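Local coordinates for membrane lipoprotein TpN32 (Treponema pallidum, PDB 1XS5), which probably captures L-methionine in the periplasm as the binding protein of a transport system, at residues D51-F56 / A210-V215; V75-V80 / L200-G205; A102-P107 / R146-Q151. All coordinates share one frame; numbering follows the deposited sequence.

Overall arrangement
The chain folds as a two-lobed periplasmic binding protein. Contacts 1 and 2 lie together in one lobe, their centres about 8 Å apart, and share the sheet containing neighbouring strands 54-59 and 198-203. Contact 1 is the more buried: helix 210-219 meets that sheet through apolar side chains, with one charged side chain at its end. Contact 2, partly buried, is antiparallel backbone pairing within the same sheet that runs from buried valines to an exposed arginine. Contact 3 belongs to the other lobe, about 38 Å from contact 1 and about 34 Å from contact 2, centre to centre. Its strands are parallel, with an apolar face under a helix and the exposed Val-149 and Gln-151 on the other.

Contact 1: D51-F56 / A210-V215; sequences DILMNF and ARVQAV
Arg-211 has its guanidinium held by two acids while one of its amino groups rests beside Leu-53: NE forms a salt bridge with Asp-209, NH1 another with Glu-3, and NH2 lies 3.8 Å from Leu-53 CD2. The contact is helix-on-sheet packing in one lobe of a periplasmic-binding-protein fold, where the start of helix 210-219 lies against strand 54-59 and the residues leading into it. Two carboxylates would be expected to keep the arginine charged. Its side chain bends at chi2 and chi3, and it meets the leucine at about a right angle; the methyl approaches the flat group obliquely.

Beside the arginine, from Val-212 on, the contact is apolar. Leu-53 CD2 comes 3.8 Å from Val-212 CG2, with CG equally near that methyl. The valine's backbone N donates to Asp-209 OD1, so the same acid serves the arginine and the first turn of the helix. Val-212 also touches Val-202 of the adjoining strand.

Met-54 is the residue most covered by the helix. Its CG sits in the crowded position between backbone N and carbonyl carbon (chi1 64°), and a bend at chi3 (108°) sets CE beside the helix. The sulfur packs 4.0 Å from CG1 of Val-215, one turn on from Arg-211, the two side chains crossing obliquely. Val-5 and Val-7 of strand 3-9, with Leu-200 and Val-202 of strand 198-203, also touch this methionine, so its side chain packs between those two strands and the helix. Val-215 N makes the usual helical bond to Arg-211 O at 3.0 Å. At the end of the methionine, CE lies 4.0 Å from Val-215 CG2 and 4.2 Å from Val-212 CG2.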
ATOM      1  N   ASP A  51     -14.873  -7.803  14.354  1.00 21.57           N
ATOM      2  CA  ASP A  51     -14.173  -7.256  15.520  1.00 17.51           C
ATOM      3  C   ASP A  51     -13.938  -5.762  15.360  1.00 18.00           C
ATOM      4  O   ASP A  51     -13.827  -5.043  16.346  1.00 17.14           O
ATOM      5  CB  ASP A  51     -12.833  -7.963  15.720  1.00 15.74           C
ATOM      6  CG  ASP A  51     -13.006  -9.375  16.220  1.00 30.78           C
ATOM      7  OD1 ASP A  51     -14.163  -9.745  16.578  1.00 27.57           O
ATOM      8  OD2 ASP A  51     -11.983 -10.107  16.281  1.00 32.66           O
ATOM      9  N   ILE A  52     -13.790  -5.322  14.109  1.00 13.34           N
ATOM     10  CA  ILE A  52     -13.653  -3.905  13.776  1.00 13.50           C
ATOM     11  C   ILE A  52     -14.648  -3.629  12.601  1.00 14.30           C
ATOM     12  O   ILE A  52     -14.979  -4.533  11.833  1.00 13.74           O
ATOM     13  CB  ILE A  52     -12.240  -3.543  13.350  1.00 14.53           C
ATOM     14  CG1 ILE A  52     -11.712  -4.563  12.348  1.00 14.21           C
ATOM     15  CG2 ILE A  52     -11.298  -3.474  14.597  1.00 19.05           C
ATOM     16  CD1 ILE A  52     -10.364  -4.170  11.779  1.00 13.51           C
ATOM     17  N   LEU A  53     -15.087  -2.391  12.470  1.00 12.88           N
ATOM     18  CA  LEU A  53     -16.064  -2.011  11.443  1.00 15.81           C
ATOM     19  C   LEU A  53     -15.393  -1.741  10.092  1.00 16.80           C
ATOM     20  O   LEU A  53     -15.985  -1.945   9.022  1.00 18.05           O
ATOM     21  CB  LEU A  53     -16.793  -0.750  11.906  1.00 18.44           C
ATOM     22  CG  LEU A  53     -17.991  -0.330  11.054  1.00 20.96           C
ATOM     23  CD1 LEU A  53     -18.948  -1.529  10.855  1.00 16.70           C
ATOM     24  CD2 LEU A  53     -18.704   0.808  11.761  1.00 17.98           C
ATOM     25  N   MET A  54     -14.153  -1.275  10.141  1.00 16.46           N
ATOM     26  CA  MET A  54     -13.460  -0.976   8.898  1.00 18.12           C
ATOM     27  C   MET A  54     -11.967  -1.073   9.051  1.00 17.02           C
ATOM     28  O   MET A  54     -11.465  -1.245  10.150  1.00 16.27           O
ATOM     29  CB  MET A  54     -13.849   0.438   8.422  1.00 20.94           C
ATOM     30  CG  MET A  54     -13.446   1.551   9.323  1.00 23.85           C
ATOM     31  SD  MET A  54     -14.553   3.089   9.230  1.00 22.31           S
ATOM     32  CE  MET A  54     -15.452   3.056  10.769  1.00 18.14           C
ATOM     33  N   ASN A  55     -11.247  -1.010   7.935  1.00 13.54           N
ATOM     34  CA  ASN A  55      -9.807  -0.970   8.040  1.00 14.35           C
ATOM     35  C   ASN A  55      -9.281  -0.050   6.997  1.00 14.73           C
ATOM     36  O   ASN A  55      -9.992   0.302   6.033  1.00 14.44           O
ATOM     37  CB  ASN A  55      -9.094  -2.351   8.011  1.00  9.59           C
ATOM     38  CG  ASN A  55      -9.215  -3.112   6.709  1.00 13.81           C
ATOM     39  OD1 ASN A  55      -9.120  -2.556   5.579  1.00 14.30           O
ATOM     40  ND2 ASN A  55      -9.365  -4.451   6.848  1.00 13.23           N
ATOM     41  N   PHE A  56      -8.056   0.411   7.225  1.00 12.52           N
ATOM     42  CA  PHE A  56      -7.471   1.358   6.279  1.00 13.96           C
ATOM     43  C   PHE A  56      -5.982   1.061   6.117  1.00 12.39           C
ATOM     44  O   PHE A  56      -5.133   1.548   6.877  1.00 10.43           O
ATOM     45  CB  PHE A  56      -7.728   2.790   6.796  1.00 12.45           C
ATOM     46  CG  PHE A  56      -7.153   3.893   5.897  1.00 15.35           C
ATOM     47  CD1 PHE A  56      -7.278   3.831   4.519  1.00 14.06           C
ATOM     48  CD2 PHE A  56      -6.540   4.985   6.438  1.00 12.11           C
ATOM     49  CE1 PHE A  56      -6.787   4.873   3.719  1.00 17.45           C
ATOM     50  CE2 PHE A  56      -6.067   6.005   5.642  1.00 16.11           C
ATOM     51  CZ  PHE A  56      -6.195   5.934   4.295  1.00 15.56           C
ATOM     52  N   ALA A 210     -23.659   4.921   8.586  1.00 21.11           N
ATOM     53  CA  ALA A 210     -23.432   6.355   8.700  1.00 28.71           C
ATOM     54  C   ALA A 210     -22.099   6.727   9.330  1.00 28.75           C
ATOM     55  O   ALA A 210     -21.546   7.791   9.028  1.00 27.28           O
ATOM     56  CB  ALA A 210     -24.582   6.997   9.494  1.00 34.53           C
ATOM     57  N   ARG A 211     -21.586   5.870  10.216  1.00 23.84           N
ATOM     58  CA  ARG A 211     -20.299   6.157  10.854  1.00 25.20           C
ATOM     59  C   ARG A 211     -19.175   5.950   9.828  1.00 20.10           C
ATOM     60  O   ARG A 211     -18.196   6.701   9.789  1.00 20.44           O
ATOM     61  CB  ARG A 211     -20.054   5.215  12.051  1.00 25.73           C
ATOM     62  CG  ARG A 211     -20.801   5.573  13.350  1.00 30.20           C
ATOM     63  CD  ARG A 211     -22.147   4.909  13.426  1.00 25.82           C
ATOM     64  NE  ARG A 211     -22.090   3.483  13.129  1.00 26.32           N
ATOM     65  CZ  ARG A 211     -22.007   2.523  14.037  1.00 30.73           C
ATOM     66  NH1 ARG A 211     -21.973   2.824  15.325  1.00 31.97           N
ATOM     67  NH2 ARG A 211     -21.954   1.256  13.656  1.00 25.13           N
ATOM     68  N   VAL A 212     -19.325   4.903   9.024  1.00 16.66           N
ATOM     69  CA  VAL A 212     -18.342   4.577   7.979  1.00 18.38           C
ATOM     70  C   VAL A 212     -18.328   5.762   7.016  1.00 22.81           C
ATOM     71  O   VAL A 212     -17.266   6.312   6.708  1.00 21.59           O
ATOM     72  CB  VAL A 212     -18.753   3.285   7.243  1.00 21.72           C
ATOM     73  CG1 VAL A 212     -17.882   3.034   6.011  1.00 17.70           C
ATOM     74  CG2 VAL A 212     -18.649   2.108   8.206  1.00 24.55           C
ATOM     75  N   GLN A 213     -19.508   6.182   6.552  1.00 22.99           N
ATOM     76  CA  GLN A 213     -19.541   7.319   5.631  1.00 23.59           C
ATOM     77  C   GLN A 213     -18.894   8.564   6.235  1.00 20.35           C
ATOM     78  O   GLN A 213     -18.260   9.320   5.511  1.00 23.74           O
ATOM     79  CB  GLN A 213     -20.978   7.633   5.155  1.00 19.86           C
ATOM     80  CG  GLN A 213     -21.495   6.597   4.190  1.00 27.00           C
ATOM     81  CD  GLN A 213     -20.648   6.537   2.933  1.00 28.78           C
ATOM     82  OE1 GLN A 213     -20.301   7.589   2.374  1.00 24.93           O
ATOM     83  NE2 GLN A 213     -20.310   5.305   2.472  1.00 21.46           N
ATOM     84  N   ALA A 214     -19.017   8.791   7.544  1.00 20.45           N
ATOM     85  CA  ALA A 214     -18.392   9.986   8.149  1.00 18.34           C
ATOM     86  C   ALA A 214     -16.872   9.901   8.195  1.00 21.40           C
ATOM     87  O   ALA A 214     -16.126  10.911   8.105  1.00 20.40           O
ATOM     88  CB  ALA A 214     -18.938  10.223   9.588  1.00 18.52           C
ATOM     89  N   VAL A 215     -16.390   8.686   8.400  1.00 19.51           N
ATOM     90  CA  VAL A 215     -14.954   8.504   8.458  1.00 19.62           C
ATOM     91  C   VAL A 215     -14.434   8.743   7.052  1.00 21.49           C
ATOM     92  O   VAL A 215     -13.450   9.443   6.877  1.00 17.83           O
ATOM     93  CB  VAL A 215     -14.613   7.100   8.965  1.00 19.54           C
ATOM     94  CG1 VAL A 215     -13.099   6.792   8.771  1.00 15.13           C
ATOM     95  CG2 VAL A 215     -14.976   7.056  10.466  1.00 15.76           C
TER

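Contact 2: V75-V80 / L200-G205; sequences VSVGNV and LVVKRG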
ATOM      1  N   VAL A  75     -15.465  -4.870   0.676  1.00 17.08           N
ATOM      2  CA  VAL A  75     -15.688  -3.893  -0.383  1.00 22.81           C
ATOM      3  C   VAL A  75     -15.059  -2.577   0.016  1.00 18.75           C
ATOM      4  O   VAL A  75     -14.942  -2.266   1.200  1.00 20.69           O
ATOM      5  CB  VAL A  75     -17.184  -3.576  -0.635  1.00 24.39           C
ATOM      6  CG1 VAL A  75     -17.919  -4.802  -1.182  1.00 27.15           C
ATOM      7  CG2 VAL A  75     -17.814  -3.076   0.631  1.00 23.15           C
ATOM      8  N   SER A  76     -14.633  -1.821  -0.983  1.00 17.18           N
ATOM      9  CA  SER A  76     -14.077  -0.496  -0.761  1.00 17.32           C
ATOM     10  C   SER A  76     -15.216   0.510  -0.721  1.00 24.67           C
ATOM     11  O   SER A  76     -16.127   0.417  -1.556  1.00 26.00           O
ATOM     12  CB  SER A  76     -13.191  -0.062  -1.931  1.00 20.46           C
ATOM     13  OG  SER A  76     -12.951   1.337  -1.819  1.00 21.47           O
ATOM     14  N   VAL A  77     -15.178   1.474   0.193  1.00 19.04           N
ATOM     15  CA  VAL A  77     -16.214   2.500   0.199  1.00 25.73           C
ATOM     16  C   VAL A  77     -15.659   3.801  -0.375  1.00 25.78           C
ATOM     17  O   VAL A  77     -16.384   4.782  -0.513  1.00 27.51           O
ATOM     18  CB  VAL A  77     -16.810   2.772   1.610  1.00 24.03           C
ATOM     19  CG1 VAL A  77     -17.345   1.484   2.187  1.00 27.03           C
ATOM     20  CG2 VAL A  77     -15.772   3.419   2.540  1.00 22.08           C
ATOM     21  N   GLY A  78     -14.380   3.800  -0.738  1.00 23.26           N
ATOM     22  CA  GLY A  78     -13.781   4.973  -1.318  1.00 24.12           C
ATOM     23  C   GLY A  78     -12.264   5.035  -1.369  1.00 26.30           C
ATOM     24  O   GLY A  78     -11.582   4.515  -0.479  1.00 23.02           O
ATOM     25  N   ASN A  79     -11.745   5.659  -2.433  1.00 22.25           N
ATOM     26  CA  ASN A  79     -10.304   5.864  -2.567  1.00 24.35           C
ATOM     27  C   ASN A  79      -9.940   7.045  -1.701  1.00 20.93           C
ATOM     28  O   ASN A  79     -10.632   8.039  -1.691  1.00 24.95           O
ATOM     29  CB  ASN A  79      -9.898   6.216  -4.001  1.00 25.69           C
ATOM     30  CG  ASN A  79     -10.251   5.150  -4.960  1.00 24.90           C
ATOM     31  OD1 ASN A  79     -10.108   3.955  -4.668  1.00 26.71           O
ATOM     32  ND2 ASN A  79     -10.734   5.552  -6.120  1.00 27.84           N
ATOM     33  N   VAL A  80      -8.831   6.936  -0.994  1.00 15.79           N
ATOM     34  CA  VAL A  80      -8.362   7.981  -0.108  1.00 16.65           C
ATOM     35  C   VAL A  80      -7.041   8.632  -0.567  1.00 16.31           C
ATOM     36  O   VAL A  80      -6.906   9.873  -0.600  1.00 18.61           O
ATOM     37  CB  VAL A  80      -8.129   7.401   1.332  1.00 17.28           C
ATOM     38  CG1 VAL A  80      -7.644   8.475   2.237  1.00 17.77           C
ATOM     39  CG2 VAL A  80      -9.450   6.809   1.895  1.00 17.07           C
ATOM     40  N   LEU A 200     -10.703   2.767   2.071  1.00 15.82           N
ATOM     41  CA  LEU A 200     -11.308   2.509   3.375  1.00 14.22           C
ATOM     42  C   LEU A 200     -12.157   1.267   3.067  1.00 18.44           C
ATOM     43  O   LEU A 200     -12.962   1.289   2.148  1.00 20.50           O
ATOM     44  CB  LEU A 200     -12.182   3.693   3.778  1.00 18.36           C
ATOM     45  CG  LEU A 200     -12.875   3.477   5.127  1.00 20.53           C
ATOM     46  CD1 LEU A 200     -11.769   3.247   6.212  1.00 15.80           C
ATOM     47  CD2 LEU A 200     -13.777   4.701   5.458  1.00 16.06           C
ATOM     48  N   VAL A 201     -12.018   0.197   3.848  1.00 15.10           N
ATOM     49  CA  VAL A 201     -12.709  -1.064   3.557  1.00 13.88           C
ATOM     50  C   VAL A 201     -13.644  -1.547   4.641  1.00 19.33           C
ATOM     51  O   VAL A 201     -13.341  -1.406   5.841  1.00 17.10           O
ATOM     52  CB  VAL A 201     -11.631  -2.171   3.255  1.00 11.40           C
ATOM     53  CG1 VAL A 201     -12.227  -3.589   3.258  1.00 16.50           C
ATOM     54  CG2 VAL A 201     -10.975  -1.847   1.886  1.00 16.42           C
ATOM     55  N   VAL A 202     -14.800  -2.079   4.227  1.00 16.92           N
ATOM     56  CA  VAL A 202     -15.756  -2.651   5.190  1.00 17.47           C
ATOM     57  C   VAL A 202     -16.338  -3.946   4.646  1.00 20.50           C
ATOM     58  O   VAL A 202     -16.065  -4.352   3.499  1.00 16.27           O
ATOM     59  CB  VAL A 202     -16.932  -1.674   5.519  1.00 20.40           C
ATOM     60  CG1 VAL A 202     -16.386  -0.370   6.108  1.00 19.58           C
ATOM     61  CG2 VAL A 202     -17.763  -1.401   4.233  1.00 22.23           C
ATOM     62  N   LYS A 203     -17.122  -4.635   5.473  1.00 19.06           N
ATOM     63  CA  LYS A 203     -17.746  -5.853   5.012  1.00 20.18           C
ATOM     64  C   LYS A 203     -18.924  -5.449   4.119  1.00 19.77           C
ATOM     65  O   LYS A 203     -19.552  -4.436   4.368  1.00 22.28           O
ATOM     66  CB  LYS A 203     -18.244  -6.654   6.196  1.00 23.80           C
ATOM     67  CG  LYS A 203     -18.961  -7.896   5.790  1.00 32.57           C
ATOM     68  CD  LYS A 203     -19.850  -8.299   6.937  1.00 37.37           C
ATOM     69  CE  LYS A 203     -19.040  -9.094   7.913  1.00 33.01           C
ATOM     70  NZ  LYS A 203     -18.839 -10.394   7.223  1.00 34.86           N
ATOM     71  N   ARG A 204     -19.203  -6.213   3.066  1.00 21.35           N
ATOM     72  CA  ARG A 204     -20.323  -5.872   2.181  1.00 25.54           C
ATOM     73  C   ARG A 204     -21.562  -5.858   3.079  1.00 29.97           C
ATOM     74  O   ARG A 204     -21.773  -6.779   3.879  1.00 27.97           O
ATOM     75  CB  ARG A 204     -20.512  -6.927   1.081  1.00 24.79           C
ATOM     76  CG  ARG A 204     -21.579  -6.576   0.068  1.00 29.26           C
ATOM     77  CD  ARG A 204     -21.715  -7.687  -0.964  1.00 39.33           C
ATOM     78  NE  ARG A 204     -20.580  -7.767  -1.887  1.00 44.47           N
ATOM     79  CZ  ARG A 204     -20.269  -6.837  -2.796  1.00 52.35           C
ATOM     80  NH1 ARG A 204     -21.002  -5.732  -2.912  1.00 49.79           N
ATOM     81  NH2 ARG A 204     -19.232  -7.023  -3.620  1.00 52.98           N
ATOM     82  N   GLY A 205     -22.349  -4.797   2.964  1.00 29.00           N
ATOM     83  CA  GLY A 205     -23.538  -4.694   3.773  1.00 30.11           C
ATOM     84  C   GLY A 205     -23.393  -3.533   4.731  1.00 31.89           C
ATOM     85  O   GLY A 205     -24.398  -3.069   5.283  1.00 33.79           O
TER
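Val-75 lays CG1 over the centre of one face of the Arg-204 guanidinium, 3.5 Å from CZ, and the two side chains cross at about a right angle. Its other methyl, CG2, turns to Val-202, where it meets CG2 at 4.0 Å. The same Val-202 methyl is closer still to Val-77, whose CG1 lies 3.6 Å away. Val-77 has CG1 anti to its carbonyl carbon (chi1 -56°), which leaves CG2 between the backbone N and the carbonyl carbon, packed against Leu-200 CD2 at 3.8 Å. The valines and the leucine thus form a continuous apolar strip across the two strands.

Behind this strip stands the backbone. Val-75 and Val-202 are an antiparallel hydrogen-bonded pair, with Val-75 N to Val-202 O at 2.9 Å and Val-202 N returning to Val-75 O at 3.0 Å. Val-77 N adds a nearly straight bond to Leu-200 O, also 3.0 Å. Between them Ser-76 faces Val-201 as a non-hydrogen-bonded pair, their side chains on the other face of the sheet. Strands 74-82 and 198-203 lie side by side here in the mixed sheet of one lobe of the binding-protein fold, and on its far side strand 198-203 adjoins strand 54-59.

Further out, Ser-76 OG accepts from Gly-78 N at 3.0 Å, an ST turn that ties the strand to itself. Helix 210-219 covers the apolar face, where Leu-200 touches Val-215 and Leu-216. The guanidinium under Val-75 CG1 has a second hold, a salt bridge from NE to Asp-73, just before the strand.

Contact 3: A102-P107 / R146-Q151; sequences AVIAIP and RNVVLQ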
ATOM      1  N   ALA A 102      22.656  -8.344 -10.482  1.00 33.44           N
ATOM      2  CA  ALA A 102      22.212  -7.559  -9.305  1.00 27.30           C
ATOM      3  C   ALA A 102      21.035  -8.221  -8.584  1.00 23.89           C
ATOM      4  O   ALA A 102      20.153  -8.805  -9.235  1.00 26.87           O
ATOM      5  CB  ALA A 102      21.816  -6.143  -9.740  1.00 29.29           C
ATOM      6  N   VAL A 103      20.995  -8.129  -7.242  1.00 18.96           N
ATOM      7  CA  VAL A 103      19.878  -8.751  -6.490  1.00 18.12           C
ATOM      8  C   VAL A 103      18.809  -7.700  -6.127  1.00 19.27           C
ATOM      9  O   VAL A 103      19.117  -6.710  -5.458  1.00 19.24           O
ATOM     10  CB  VAL A 103      20.363  -9.413  -5.139  1.00 23.29           C
ATOM     11  CG1 VAL A 103      19.148  -9.907  -4.324  1.00 17.84           C
ATOM     12  CG2 VAL A 103      21.306 -10.585  -5.418  1.00 22.62           C
ATOM     13  N   ILE A 104      17.580  -7.885  -6.586  1.00 19.49           N
ATOM     14  CA  ILE A 104      16.509  -6.919  -6.284  1.00 13.13           C
ATOM     15  C   ILE A 104      15.400  -7.622  -5.485  1.00 14.24           C
ATOM     16  O   ILE A 104      14.817  -8.610  -5.939  1.00 17.85           O
ATOM     17  CB  ILE A 104      15.928  -6.309  -7.598  1.00 17.47           C
ATOM     18  CG1 ILE A 104      17.031  -5.549  -8.349  1.00 18.93           C
ATOM     19  CG2 ILE A 104      14.779  -5.362  -7.279  1.00 13.48           C
ATOM     20  CD1 ILE A 104      16.528  -4.758  -9.595  1.00 19.80           C
ATOM     21  N   ALA A 105      15.109  -7.108  -4.292  1.00 13.90           N
ATOM     22  CA  ALA A 105      14.086  -7.678  -3.429  1.00 12.11           C
ATOM     23  C   ALA A 105      12.752  -7.010  -3.723  1.00 11.37           C
ATOM     24  O   ALA A 105      12.696  -5.789  -3.880  1.00 13.22           O
ATOM     25  CB  ALA A 105      14.459  -7.426  -1.965  1.00 15.98           C
ATOM     26  N   ILE A 106      11.683  -7.795  -3.741  1.00 10.89           N
ATOM     27  CA  ILE A 106      10.351  -7.276  -3.989  1.00 10.82           C
ATOM     28  C   ILE A 106       9.334  -7.872  -3.011  1.00 11.28           C
ATOM     29  O   ILE A 106       9.606  -8.898  -2.359  1.00 16.72           O
ATOM     30  CB  ILE A 106       9.912  -7.605  -5.443  1.00 13.26           C
ATOM     31  CG1 ILE A 106       9.870  -9.115  -5.654  1.00 13.68           C
ATOM     32  CG2 ILE A 106      10.916  -7.025  -6.457  1.00 15.25           C
ATOM     33  CD1 ILE A 106       9.545  -9.467  -7.130  1.00 12.97           C
ATOM     34  N   PRO A 107       8.129  -7.293  -2.941  1.00 10.57           N
ATOM     35  CA  PRO A 107       7.121  -7.809  -2.027  1.00 11.87           C
ATOM     36  C   PRO A 107       6.759  -9.245  -2.361  1.00 18.98           C
ATOM     37  O   PRO A 107       6.804  -9.647  -3.520  1.00 15.36           O
ATOM     38  CB  PRO A 107       5.930  -6.868  -2.252  1.00 15.25           C
ATOM     39  CG  PRO A 107       6.570  -5.581  -2.579  1.00 12.71           C
ATOM     40  CD  PRO A 107       7.666  -6.029  -3.559  1.00 12.53           C
ATOM     41  N   ARG A 146      18.053  -7.465 -17.984  0.58 37.26           N
ATOM     42  CA  ARG A 146      19.235  -6.952 -17.295  0.58 37.74           C
ATOM     43  C   ARG A 146      19.945  -8.026 -16.465  0.58 37.26           C
ATOM     44  O   ARG A 146      20.890  -7.710 -15.738  0.58 36.61           O
ATOM     45  CB  ARG A 146      18.858  -5.777 -16.378  0.58 37.84           C
ATOM     46  CG  ARG A 146      18.335  -4.531 -17.094  0.58 41.61           C
ATOM     47  CD  ARG A 146      19.399  -3.862 -17.942  0.58 42.60           C
ATOM     48  NE  ARG A 146      19.463  -2.440 -17.639  0.58 47.20           N
ATOM     49  CZ  ARG A 146      19.858  -1.954 -16.467  0.58 47.17           C
ATOM     50  NH1 ARG A 146      20.230  -2.780 -15.506  0.58 44.92           N
ATOM     51  NH2 ARG A 146      19.858  -0.648 -16.250  0.58 48.97           N
ATOM     52  N   ASN A 147      19.490  -9.277 -16.575  1.00 36.47           N
ATOM     53  CA  ASN A 147      20.073 -10.397 -15.814  1.00 35.68           C
ATOM     54  C   ASN A 147      20.064 -10.120 -14.308  1.00 39.83           C
ATOM     55  O   ASN A 147      21.116 -10.029 -13.685  1.00 39.54           O
ATOM     56  CB  ASN A 147      21.493 -10.610 -16.269  1.00 42.77           C
ATOM     57  CG  ASN A 147      21.567 -10.994 -17.726  1.00 49.39           C
ATOM     58  OD1 ASN A 147      20.997 -12.010 -18.134  1.00 55.54           O
ATOM     59  ND2 ASN A 147      22.253 -10.177 -18.529  1.00 50.98           N
ATOM     60  N   VAL A 148      18.867 -10.003 -13.735  1.00 36.46           N
ATOM     61  CA  VAL A 148      18.659  -9.687 -12.315  1.00 33.87           C
ATOM     62  C   VAL A 148      18.103 -10.853 -11.496  1.00 29.05           C
ATOM     63  O   VAL A 148      17.336 -11.680 -11.994  1.00 33.20           O
ATOM     64  CB  VAL A 148      17.663  -8.482 -12.197  1.00 37.74           C
ATOM     65  CG1 VAL A 148      16.986  -8.466 -10.796  1.00 41.50           C
ATOM     66  CG2 VAL A 148      18.411  -7.173 -12.450  1.00 34.88           C
ATOM     67  N   VAL A 149      18.473 -10.911 -10.222  1.00 29.52           N
ATOM     68  CA  VAL A 149      17.978 -11.969  -9.342  1.00 21.65           C
ATOM     69  C   VAL A 149      16.868 -11.301  -8.532  1.00 26.80           C
ATOM     70  O   VAL A 149      17.145 -10.326  -7.841  1.00 24.61           O
ATOM     71  CB  VAL A 149      19.100 -12.436  -8.322  1.00 23.00           C
ATOM     72  CG1 VAL A 149      18.535 -13.379  -7.317  1.00 18.90           C
ATOM     73  CG2 VAL A 149      20.276 -13.029  -9.047  1.00 27.53           C
ATOM     74  N   LEU A 150      15.646 -11.821  -8.601  1.00 25.98           N
ATOM     75  CA  LEU A 150      14.492 -11.254  -7.884  1.00 27.97           C
ATOM     76  C   LEU A 150      14.206 -12.011  -6.594  1.00 27.97           C
ATOM     77  O   LEU A 150      13.911 -13.198  -6.646  1.00 36.10           O
ATOM     78  CB  LEU A 150      13.236 -11.336  -8.755  1.00 23.48           C
ATOM     79  CG  LEU A 150      13.335 -10.597 -10.098  1.00 23.27           C
ATOM     80  CD1 LEU A 150      12.130 -10.924 -10.969  1.00 28.67           C
ATOM     81  CD2 LEU A 150      13.368  -9.133  -9.858  1.00 24.43           C
ATOM     82  N   GLN A 151      14.281 -11.355  -5.447  1.00 22.80           N
ATOM     83  CA  GLN A 151      14.002 -12.063  -4.195  1.00 19.82           C
ATOM     84  C   GLN A 151      12.707 -11.624  -3.582  1.00 20.40           C
ATOM     85  O   GLN A 151      12.527 -10.454  -3.303  1.00 17.53           O
ATOM     86  CB  GLN A 151      15.082 -11.813  -3.145  1.00 24.50           C
ATOM     87  CG  GLN A 151      16.479 -12.052  -3.606  1.00 36.81           C
ATOM     88  CD  GLN A 151      17.393 -12.456  -2.450  1.00 46.10           C
ATOM     89  OE1 GLN A 151      17.331 -11.880  -1.329  1.00 41.45           O
ATOM     90  NE2 GLN A 151      18.250 -13.450  -2.711  1.00 38.06           N
TER
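Ala-102 O accepts from Val-149 N at 2.9 Å, beginning a parallel pairing in which strands 103-107 and 149-151 run 33° apart and alternate their bonds: Ile-104 N to Val-149 O, Gln-151 N to Ile-104 O, and Ile-106 N to Gln-151 O. The last three are each 2.8 Å, and at Gln-151 N the donor stands 31° out of the carbonyl plane of Ile-104.

Val-103, Val-149, Ala-105 and Gln-151 share one face of the sheet. Here Gln-151 reaches diagonally to Val-103, two residues before its pairing partner Ala-105, its CG 3.5 Å from Val-103 CG1 and its amide carbon CD 3.6 Å from that same methyl. The glutamine's CG is anti to the carbonyl carbon (chi1 -51°), and the chain runs extended beyond it. Val-103 CG2 is turned to Val-149 CB instead.

These neighbouring strands form a beta-alpha-beta crossover in the second lobe of the binding-protein fold, with helix 110-122 and a small two-stranded sheet falling between them in the chain. The helix includes Asn-112 and Arg-115 of the methionine pocket. Strand 149-153 is an edge strand of this sheet, and strand 167-170 flanks strand 103-107 on its other side.

On the opposite face Ile-104 and Leu-150 are paired, though the nearer neighbour of the isoleucine is Val-148: Ile-104 CG1 lies 3.8 Å from Val-148 CG1, the side chains crossing at a slant. Leu-150 packs on Leu-117 and Leu-120 of the covering helix. Ile-106 also touches Leu-117, and its CD1 reaches back to Leu-150 CB at 4.4 Å.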